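Local coordinates for protein glutamine cyclotransferase (Zymomonas mobilis, PDB 3NOL) that catalyses the cyclisation of N-terminal glutamine to pyroglutamate with release of ammonia, as a bacterial glutaminyl cyclase built on a calcium-binding beta-propeller, at residues R64-K69 against Q80-K85; A43-F48 against F55-G60. All blocks are in the same frame, centred on the assembly; numbering follows the deposited sequence. Where two conformers were deposited one is given.

Contact 1 of 2, residues R64-K69 against Q80-K85; sequences RSSIRK and QIELGK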
loop_
_atom_site.group_PDB
_atom_site.type_symbol
_atom_site.label_atom_id
_atom_site.label_comp_id
_atom_site.label_asym_id
_atom_site.label_seq_id
_atom_site.Cartn_x
_atom_site.Cartn_y
_atom_site.Cartn_z
ATOM N N ARG A 64 12.690 8.938 10.783
ATOM C CA ARG A 64 13.141 9.241 9.418
ATOM C C ARG A 64 12.451 8.271 8.473
ATOM O O ARG A 64 11.798 7.331 8.926
ATOM C CB ARG A 64 14.681 9.156 9.294
ATOM C CG ARG A 64 15.423 10.337 9.962
ATOM C CD ARG A 64 15.214 11.655 9.209
ATOM N NE ARG A 64 15.909 11.707 7.917
ATOM C CZ ARG A 64 17.201 11.992 7.750
ATOM N NH1 ARG A 64 17.721 11.987 6.524
ATOM N NH2 ARG A 64 17.989 12.255 8.808
ATOM N N SER A 65 12.571 8.504 7.175
ATOM C CA SER A 65 11.834 7.699 6.199
ATOM C C SER A 65 12.762 7.131 5.109
ATOM O O SER A 65 13.698 7.806 4.646
ATOM C CB SER A 65 10.689 8.544 5.625
ATOM O OG SER A 65 10.335 8.185 4.314
ATOM N N SER A 66 12.503 5.886 4.722
ATOM C CA SER A 66 13.332 5.199 3.733
ATOM C C SER A 66 12.492 4.459 2.685
ATOM O O SER A 66 11.347 4.078 2.954
ATOM C CB SER A 66 14.254 4.200 4.445
ATOM O OG SER A 66 15.321 4.856 5.123
ATOM N N ILE A 67 13.096 4.239 1.512
ATOM C CA ILE A 67 12.518 3.364 0.491
ATOM C C ILE A 67 13.493 2.187 0.392
ATOM O O ILE A 67 14.697 2.398 0.258
ATOM C CB ILE A 67 12.379 4.077 -0.903
ATOM C CG1 ILE A 67 11.494 5.348 -0.826
ATOM C CG2 ILE A 67 11.891 3.073 -1.971
ATOM C CD1 ILE A 67 10.228 5.220 -0.074
ATOM N N ARG A 68 12.980 0.966 0.500
ATOM C CA ARG A 68 13.850 -0.215 0.449
ATOM C C ARG A 68 13.366 -1.279 -0.519
ATOM O O ARG A 68 12.159 -1.470 -0.681
ATOM C CB ARG A 68 14.026 -0.844 1.831
ATOM C CG ARG A 68 12.722 -1.144 2.556
ATOM C CD ARG A 68 12.886 -1.962 3.860
ATOM N NE ARG A 68 13.922 -1.414 4.740
ATOM C CZ ARG A 68 13.999 -1.600 6.061
ATOM N NH1 ARG A 68 13.075 -2.323 6.740
ATOM N NH2 ARG A 68 15.030 -1.053 6.704
ATOM N N LYS A 69 14.329 -1.965 -1.140
ATOM C CA LYS A 69 14.069 -3.195 -1.888
ATOM C C LYS A 69 14.352 -4.368 -0.952
ATOM O O LYS A 69 15.441 -4.449 -0.386
ATOM C CB LYS A 69 15.006 -3.281 -3.096
ATOM C CG LYS A 69 14.768 -4.494 -3.941
ATOM C CD LYS A 69 15.720 -4.497 -5.166
ATOM C CE LYS A 69 15.537 -5.752 -6.026
ATOM N NZ LYS A 69 16.488 -5.779 -7.198
ATOM N N GLN A 80 18.621 0.551 -0.260
ATOM C CA GLN A 80 17.782 1.476 0.503
ATOM C C GLN A 80 18.250 2.898 0.287
ATOM O O GLN A 80 19.459 3.126 0.200
ATOM C CB GLN A 80 17.880 1.133 1.994
ATOM C CG GLN A 80 16.896 1.892 2.897
ATOM C CD GLN A 80 16.877 1.313 4.300
ATOM O OE1 GLN A 80 16.755 0.078 4.473
ATOM N NE2 GLN A 80 16.977 2.188 5.322
ATOM N N ILE A 81 17.294 3.826 0.205
ATOM C CA ILE A 81 17.585 5.273 0.293
ATOM C C ILE A 81 16.859 5.846 1.499
ATOM O O ILE A 81 15.781 5.358 1.869
ATOM C CB ILE A 81 17.259 6.053 -1.024
ATOM C CG1 ILE A 81 15.769 5.957 -1.413
ATOM C CG2 ILE A 81 18.210 5.600 -2.154
ATOM C CD1 ILE A 81 15.316 6.906 -2.538
ATOM N N GLU A 82 17.477 6.839 2.130
ATOM C CA GLU A 82 16.881 7.538 3.237
ATOM C C GLU A 82 16.539 8.944 2.744
ATOM O O GLU A 82 17.413 9.678 2.257
ATOM C CB GLU A 82 17.877 7.600 4.404
ATOM C CG GLU A 82 17.302 8.298 5.614
ATOM C CD GLU A 82 18.211 8.283 6.841
ATOM O OE1 GLU A 82 19.326 7.694 6.798
ATOM O OE2 GLU A 82 17.788 8.888 7.860
ATOM N N LEU A 83 15.274 9.324 2.872
ATOM C CA LEU A 83 14.835 10.638 2.423
ATOM C C LEU A 83 15.400 11.734 3.319
ATOM O O LEU A 83 15.665 11.498 4.497
ATOM C CB LEU A 83 13.306 10.723 2.407
ATOM C CG LEU A 83 12.575 9.761 1.455
ATOM C CD1 LEU A 83 11.166 10.290 1.216
ATOM C CD2 LEU A 83 13.306 9.555 0.139
ATOM N N GLY A 84 15.584 12.921 2.747
ATOM C CA GLY A 84 16.009 14.087 3.539
ATOM C C GLY A 84 15.136 14.306 4.768
ATOM O O GLY A 84 13.940 13.999 4.773
ATOM N N LYS A 85 15.733 14.844 5.824
ATOM C CA LYS A 85 15.021 15.057 7.082
ATOM C C LYS A 85 13.761 15.945 6.946
ATOM O O LYS A 85 12.862 15.859 7.771
ATOM C CB LYS A 85 15.984 15.628 8.126
ATOM C CG LYS A 85 16.797 16.790 7.608
ATOM C CD LYS A 85 17.750 17.341 8.672
ATOM C CE LYS A 85 18.209 18.735 8.256
ATOM N NZ LYS A 85 19.202 19.301 9.201
HETATM O O HOH W 1 13.411 11.225 6.257
#
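Arg64 and Glu82 form the charged pair of this contact, and their side chains cross at about a right angle. OE2 of Glu82 sits over the centre of one face of the Arg64 guanidinium, 3.2 Å from CZ; because the oxygen stands above the plane, no N-H points at it and the salt bridge rests on charge alone. The backbone of Lys85 lies over the opposite face, toward its rim. The edge of the same group is spent on the main chain: NH1 of Arg64 donates to O of Leu83 at 2.9 Å, nearly straight at 166°, and the oxygen lies in the guanidinium plane. Bends at chi2 and chi3 (-70° and -71°) curl the arginine back to this carbonyl. A water joins NE of Arg64, N of Ser65 and O of Leu83.

Amide and guanidinium meet on the face that carries Ser66, Arg68, Gln80 and Glu82. Arg68 and Gln80 run side by side, and Arg68 grips one atom, OE1 of Gln80, with both NE (3.2 Å) and NH2 (3.0 Å), from the same side of the amide plane. With OE1 so held, NE2 of Gln80 makes a weak bond to the short hydroxyl side chain of Ser66. NH1 of Arg68 forms a salt bridge with Asp40.

The backbones form the outer antiparallel hairpin of a four-stranded propeller blade, with 77-82 as its edge strand. Ile67 and Ile81 are the hydrogen-bonded pair, with N of Ile67 2.9 Å from O of Ile81 and the reciprocal bond alongside; N of Leu83 donates to O of Ser65.

Apolar packing occupies the face of Ile67 and Ile81. CB of Ile67 touches CG1 of Ile81 at 3.9 Å, and both isoleucines, beta-branched and suited to strands, pack with Leu83 on Trp112 of strand 108-113.

Contact 2 of 2, residues A43-F48 against F55-G60; sequences AFTEGF and FYESTG. With CA (calcium ion), chain B.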
loop_
_atom_site.group_PDB
_atom_site.type_symbol
_atom_site.label_atom_id
_atom_site.label_comp_id
_atom_site.label_asym_id
_atom_site.label_seq_id
_atom_site.Cartn_x
_atom_site.Cartn_y
_atom_site.Cartn_z
ATOM N N ALA A 43 9.702 -1.409 11.264
ATOM C CA ALA A 43 9.305 -0.775 10.013
ATOM C C ALA A 43 7.848 -0.337 10.065
ATOM O O ALA A 43 6.937 -1.192 9.992
ATOM C CB ALA A 43 9.528 -1.739 8.812
ATOM N N PHE A 44 7.646 0.981 10.137
ATOM C CA PHE A 44 6.304 1.582 10.007
ATOM C C PHE A 44 5.892 1.646 8.536
ATOM O O PHE A 44 6.112 2.661 7.853
ATOM C CB PHE A 44 6.258 3.001 10.590
ATOM C CG PHE A 44 6.408 3.062 12.091
ATOM C CD1 PHE A 44 7.670 3.260 12.668
ATOM C CD2 PHE A 44 5.278 2.964 12.921
ATOM C CE1 PHE A 44 7.806 3.367 14.075
ATOM C CE2 PHE A 44 5.407 3.034 14.327
ATOM C CZ PHE A 44 6.667 3.243 14.899
ATOM N N THR A 45 5.319 0.561 8.042
ATOM C CA THR A 45 4.979 0.460 6.625
ATOM C C THR A 45 4.005 1.548 6.163
ATOM O O THR A 45 2.897 1.664 6.728
ATOM C CB THR A 45 4.349 -0.933 6.352
ATOM O OG1 THR A 45 5.262 -1.947 6.795
ATOM C CG2 THR A 45 4.063 -1.104 4.875
ATOM N N GLU A 46 4.407 2.342 5.153
ATOM C CA GLU A 46 3.536 3.390 4.570
ATOM C C GLU A 46 3.255 3.231 3.052
ATOM O O GLU A 46 2.432 3.959 2.462
ATOM C CB GLU A 46 4.126 4.781 4.805
ATOM C CG GLU A 46 4.409 5.154 6.272
ATOM C CD GLU A 46 3.142 5.283 7.119
ATOM O OE1 GLU A 46 2.023 5.108 6.592
ATOM O OE2 GLU A 46 3.260 5.593 8.333
ATOM N N GLY A 47 3.967 2.298 2.435
ATOM C CA GLY A 47 3.841 2.022 1.003
ATOM C C GLY A 47 4.468 0.662 0.779
ATOM O O GLY A 47 5.454 0.308 1.443
ATOM N N PHE A 48 3.862 -0.134 -0.091
ATOM C CA PHE A 48 4.273 -1.538 -0.213
ATOM C C PHE A 48 3.790 -2.093 -1.534
ATOM O O PHE A 48 2.612 -2.037 -1.843
ATOM C CB PHE A 48 3.663 -2.336 0.974
ATOM C CG PHE A 48 4.061 -3.774 1.044
ATOM C CD1 PHE A 48 5.415 -4.141 1.150
ATOM C CD2 PHE A 48 3.088 -4.768 1.148
ATOM C CE1 PHE A 48 5.790 -5.504 1.273
ATOM C CE2 PHE A 48 3.457 -6.128 1.275
ATOM C CZ PHE A 48 4.800 -6.494 1.332
ATOM N N PHE A 55 9.865 -7.277 -2.855
ATOM C CA PHE A 55 9.029 -6.233 -2.256
ATOM C C PHE A 55 9.744 -4.890 -2.366
ATOM O O PHE A 55 10.986 -4.817 -2.217
ATOM C CB PHE A 55 8.801 -6.493 -0.759
ATOM C CG PHE A 55 7.945 -7.696 -0.461
ATOM C CD1 PHE A 55 6.896 -8.067 -1.312
ATOM C CD2 PHE A 55 8.135 -8.410 0.718
ATOM C CE1 PHE A 55 6.107 -9.184 -1.021
ATOM C CE2 PHE A 55 7.331 -9.526 1.035
ATOM C CZ PHE A 55 6.327 -9.910 0.168
ATOM N N TYR A 56 8.968 -3.835 -2.570
ATOM C CA TYR A 56 9.469 -2.464 -2.378
ATOM C C TYR A 56 8.616 -1.840 -1.285
ATOM O O TYR A 56 7.388 -1.938 -1.321
ATOM C CB TYR A 56 9.376 -1.666 -3.676
ATOM C CG TYR A 56 10.466 -2.058 -4.651
ATOM C CD1 TYR A 56 11.651 -1.319 -4.721
ATOM C CD2 TYR A 56 10.318 -3.173 -5.489
ATOM C CE1 TYR A 56 12.680 -1.674 -5.615
ATOM C CE2 TYR A 56 11.339 -3.540 -6.395
ATOM C CZ TYR A 56 12.507 -2.776 -6.448
ATOM O OH TYR A 56 13.513 -3.148 -7.330
ATOM N N GLU A 57 9.281 -1.257 -0.303
ATOM C CA GLU A 57 8.600 -0.738 0.867
ATOM C C GLU A 57 9.067 0.671 1.204
ATOM O O GLU A 57 10.268 0.963 1.173
ATOM C CB GLU A 57 8.848 -1.664 2.058
ATOM C CG GLU A 57 7.882 -1.462 3.243
ATOM C CD GLU A 57 8.112 -2.466 4.395
ATOM O OE1 GLU A 57 8.893 -3.431 4.217
ATOM O OE2 GLU A 57 7.481 -2.273 5.459
ATOM N N SER A 58 8.089 1.531 1.484
ATOM C CA SER A 58 8.313 2.852 2.034
ATOM C C SER A 58 8.041 2.700 3.522
ATOM O O SER A 58 6.923 2.316 3.919
ATOM C CB SER A 58 7.296 3.850 1.429
ATOM O OG SER A 58 7.329 5.078 2.116
ATOM N N THR A 59 9.063 2.994 4.328
ATOM C CA THR A 59 9.033 2.774 5.789
ATOM C C THR A 59 9.434 3.996 6.580
ATOM O O THR A 59 10.375 4.713 6.210
ATOM C CB THR A 59 10.003 1.639 6.259
ATOM O OG1 THR A 59 11.357 1.931 5.878
ATOM C CG2 THR A 59 9.588 0.302 5.718
ATOM N N GLY A 60 8.724 4.220 7.681
ATOM C CA GLY A 60 9.184 5.140 8.697
ATOM C C GLY A 60 10.061 4.254 9.567
ATOM O O GLY A 60 9.771 3.037 9.788
HETATM CA CA CA B . 0.425 -1.494 -2.329
HETATM O O HOH W 2 1.335 0.022 -3.943
#
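Phe48 presents its ring edge to the face of Phe55, its CZ lying over the ring centre, in an edge-to-face pair with centroids 4.7 Å apart and planes at 56°. CG of Phe48 stands anti to its backbone N (chi1 -176°), which swings the ring to the neighbouring strand; Phe240 adds a further edge-to-face partner for Phe55. The strands form the inner antiparallel hairpin of a beta-propeller blade, interrupted by a classic beta bulge: Glu46 and Gly47 both face Ser58. Its carbonyl O accepts a straight bond from N of Glu46 at 2.8 Å and a weak one from N of Gly47. Glycine suits this place because a CB on it would lie tight against that of Ser58. The Glu46 carboxylate pairs with Lys244 and also binds a glycerol, which may mark a pocket.

Thr45 crosses Glu57 at about a right angle, and its OG1 donates to OE2 of Glu57 at 2.6 Å. The same oxygen is bonded to NE2 of His39, so two partners fix it.

The carbonyl O of Phe48 binds the calcium ion at 2.3 Å, joined by side-chain oxygens of Glu176 and Glu178, carbonyls of Leu177 and Ile230, and a water 2.4 Å from the calcium ion.

Contacts 1 and 2 belong to one four-stranded antiparallel sheet, a single propeller blade, with their centres 10 Å apart. They follow in series: contact 2 joins the first two strands, 44-51 and 54-61, before contact 1 joins the last two, 64-70 and 77-82. Strands 54-61 and 64-70 are neighbours and knit the halves together, with probable hydrogen bonds from N of Arg68 to O of Glu57 and from N of Ser66 to O of Thr59, both 2.8 Å. The centres of contacts 2 and 1 lie about 8 and 16 Å from the centre of the chain: the inner strand supplies a calcium ligand, while the outer pair forms the blade's periphery.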